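Local coordinates for protein of unknown function (DUF1255) (Acidithiobacillus ferrooxidans ATCC 23270, PDB 3EO6) that is of unknown function but belongs to the pyrimidine/purine nucleoside phosphorylase family of the cupin clan, so it may cleave nucleosides with phosphate, at residues 64-70 / 90-96. Coordinates in Å, arbitrary orientation, origin at the centre of the assembly. Where two conformers were deposited one is given. Residue numbers count along the deposited sequence, not the author numbering.
Sequences MAYYHAE and QSYRLEV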
# COMPACT_ATOMS: atom_id res chain seq x y z
N MSE A 64 -8.56 0.22 -12.81
CA MSE A 64 -8.73 0.64 -14.18
C MSE A 64 -8.31 2.09 -14.32
O MSE A 64 -8.80 2.97 -13.55
CB MSE A 64 -10.18 0.45 -14.64
CG MSE A 64 -10.32 0.53 -16.07
SE MSE A 64 -10.58 2.32 -16.74
CE MSE A 64 -9.98 1.91 -18.34
N ALA A 65 -7.51 2.33 -15.37
CA ALA A 65 -7.10 3.65 -15.68
C ALA A 65 -6.92 3.81 -17.18
O ALA A 65 -6.71 2.87 -17.93
CB ALA A 65 -5.78 4.04 -15.00
N TYR A 66 -7.04 5.03 -17.63
CA TYR A 66 -6.66 5.40 -18.98
C TYR A 66 -5.32 6.07 -18.95
O TYR A 66 -5.10 7.03 -18.19
CB TYR A 66 -7.63 6.35 -19.64
CG TYR A 66 -8.98 5.77 -19.79
CD1 TYR A 66 -9.31 4.97 -20.85
CD2 TYR A 66 -9.96 6.06 -18.85
CE1 TYR A 66 -10.59 4.44 -20.97
CE2 TYR A 66 -11.26 5.56 -18.97
CZ TYR A 66 -11.57 4.73 -20.03
OH TYR A 66 -12.83 4.19 -20.21
N TYR A 67 -4.44 5.57 -19.79
CA TYR A 67 -3.12 6.13 -20.02
C TYR A 67 -3.13 7.02 -21.24
O TYR A 67 -3.63 6.63 -22.30
CB TYR A 67 -2.12 4.97 -20.23
CG TYR A 67 -0.76 5.39 -20.69
CD1 TYR A 67 0.23 5.83 -19.81
CD2 TYR A 67 -0.39 5.31 -22.04
CE1 TYR A 67 1.48 6.19 -20.27
CE2 TYR A 67 0.85 5.69 -22.50
CZ TYR A 67 1.81 6.13 -21.60
OH TYR A 67 3.07 6.50 -21.99
N HIS A 68 -2.55 8.20 -21.12
CA HIS A 68 -2.45 9.14 -22.22
C HIS A 68 -1.04 9.64 -22.33
O HIS A 68 -0.60 10.44 -21.50
CB HIS A 68 -3.44 10.29 -21.99
CG HIS A 68 -3.41 11.30 -23.08
ND1 HIS A 68 -3.30 12.63 -22.84
CD2 HIS A 68 -3.49 11.13 -24.43
CE1 HIS A 68 -3.27 13.24 -24.02
NE2 HIS A 68 -3.39 12.37 -25.00
N ALA A 69 -0.31 9.20 -23.33
CA ALA A 69 1.07 9.64 -23.55
C ALA A 69 1.10 11.07 -23.94
O ALA A 69 0.13 11.60 -24.50
CB ALA A 69 1.72 8.82 -24.62
N GLU A 70 2.22 11.77 -23.69
CA GLU A 70 2.30 13.20 -23.97
C GLU A 70 2.00 13.48 -25.46
O GLU A 70 2.70 13.02 -26.34
CB GLU A 70 3.65 13.78 -23.60
CG GLU A 70 3.73 15.28 -23.68
CD GLU A 70 5.15 15.79 -23.55
OE1 GLU A 70 5.75 15.55 -22.48
OE2 GLU A 70 5.66 16.43 -24.51
N GLN A 90 8.53 12.16 -20.97
CA GLN A 90 7.28 12.61 -21.56
C GLN A 90 6.21 12.63 -20.45
O GLN A 90 6.18 11.74 -19.58
CB GLN A 90 6.88 11.73 -22.75
CG GLN A 90 6.79 10.25 -22.51
CD GLN A 90 5.44 9.74 -22.07
OE1 GLN A 90 4.37 10.34 -22.36
NE2 GLN A 90 5.44 8.58 -21.45
N SER A 91 5.40 13.67 -20.45
CA SER A 91 4.39 13.92 -19.45
C SER A 91 3.10 13.18 -19.81
O SER A 91 2.29 13.67 -20.59
CB SER A 91 4.17 15.40 -19.29
OG SER A 91 5.28 15.99 -18.70
N TYR A 92 2.91 11.98 -19.25
CA TYR A 92 1.77 11.15 -19.49
C TYR A 92 0.72 11.41 -18.41
O TYR A 92 1.03 11.94 -17.35
CB TYR A 92 2.15 9.68 -19.55
CG TYR A 92 2.77 9.07 -18.30
CD1 TYR A 92 4.12 9.16 -18.06
CD2 TYR A 92 2.00 8.35 -17.41
CE1 TYR A 92 4.70 8.54 -16.97
CE2 TYR A 92 2.57 7.71 -16.32
CZ TYR A 92 3.92 7.79 -16.08
OH TYR A 92 4.50 7.13 -15.04
N ARG A 93 -0.51 11.06 -18.70
CA ARG A 93 -1.58 11.10 -17.70
C ARG A 93 -2.10 9.72 -17.42
O ARG A 93 -2.23 8.88 -18.32
CB ARG A 93 -2.71 12.00 -18.16
CG ARG A 93 -2.39 13.49 -18.05
CD ARG A 93 -3.37 14.31 -18.83
NE ARG A 93 -3.34 15.73 -18.55
CZ ARG A 93 -2.48 16.56 -19.04
NH1 ARG A 93 -1.56 16.19 -19.91
NH2 ARG A 93 -2.58 17.84 -18.64
N LEU A 94 -2.45 9.50 -16.17
CA LEU A 94 -3.29 8.38 -15.76
C LEU A 94 -4.58 8.98 -15.21
O LEU A 94 -4.59 9.73 -14.25
CB LEU A 94 -2.63 7.52 -14.67
CG LEU A 94 -1.39 6.75 -15.11
CD1 LEU A 94 -0.75 6.05 -13.93
CD2 LEU A 94 -1.74 5.73 -16.20
N GLU A 95 -5.70 8.58 -15.85
CA GLU A 95 -7.03 8.87 -15.32
C GLU A 95 -7.51 7.58 -14.67
O GLU A 95 -7.77 6.61 -15.34
CB GLU A 95 -8.00 9.33 -16.37
CG GLU A 95 -9.42 9.45 -15.81
CD GLU A 95 -10.41 10.12 -16.71
OE1 GLU A 95 -10.28 9.98 -17.95
OE2 GLU A 95 -11.33 10.78 -16.19
N VAL A 96 -7.58 7.61 -13.35
CA VAL A 96 -7.92 6.46 -12.58
C VAL A 96 -9.38 6.48 -12.30
O VAL A 96 -9.88 7.43 -11.64
CB VAL A 96 -7.13 6.43 -11.25
CG1 VAL A 96 -7.55 5.27 -10.37
CG2 VAL A 96 -5.63 6.32 -11.57
O HOH W 1 -0.66 13.59 -21.21
O HOH W 2 5.49 18.33 -20.91
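Two neighbouring antiparallel strands pair here, the central two of a four-stranded sheet. Strand 64-68 has 76-79 on its other side; strand 92-96 has 46-50. Y66 and E95 form one hydrogen-bonded pair, with Y66 N to E95 O and E95 N to Y66 O both 2.9 Å. H68 and R93 form the next, with H68 N to R93 O and R93 N to H68 O also 2.9 Å. The family belongs to the cupin clan, and the two antiparallel sheets of the chain are consistent with its jelly-roll beta barrel. A65, Y67, L94 and V96 are buried on the face toward the barrel interior, where Y67 also meets M84 and I86. Y66, H68, R93 and E95 lie on the more exposed face. Next to the ladder, side chains add further bonds. Q90 OE1 accepts from E70 N at 2.9 Å, while Q90 NE2 donates to Y67 OH at 3.2 Å. E70 OE1 accepts from S91 N at 2.8 Å. Water 1 links H68 O, S91 O and R93 NH1.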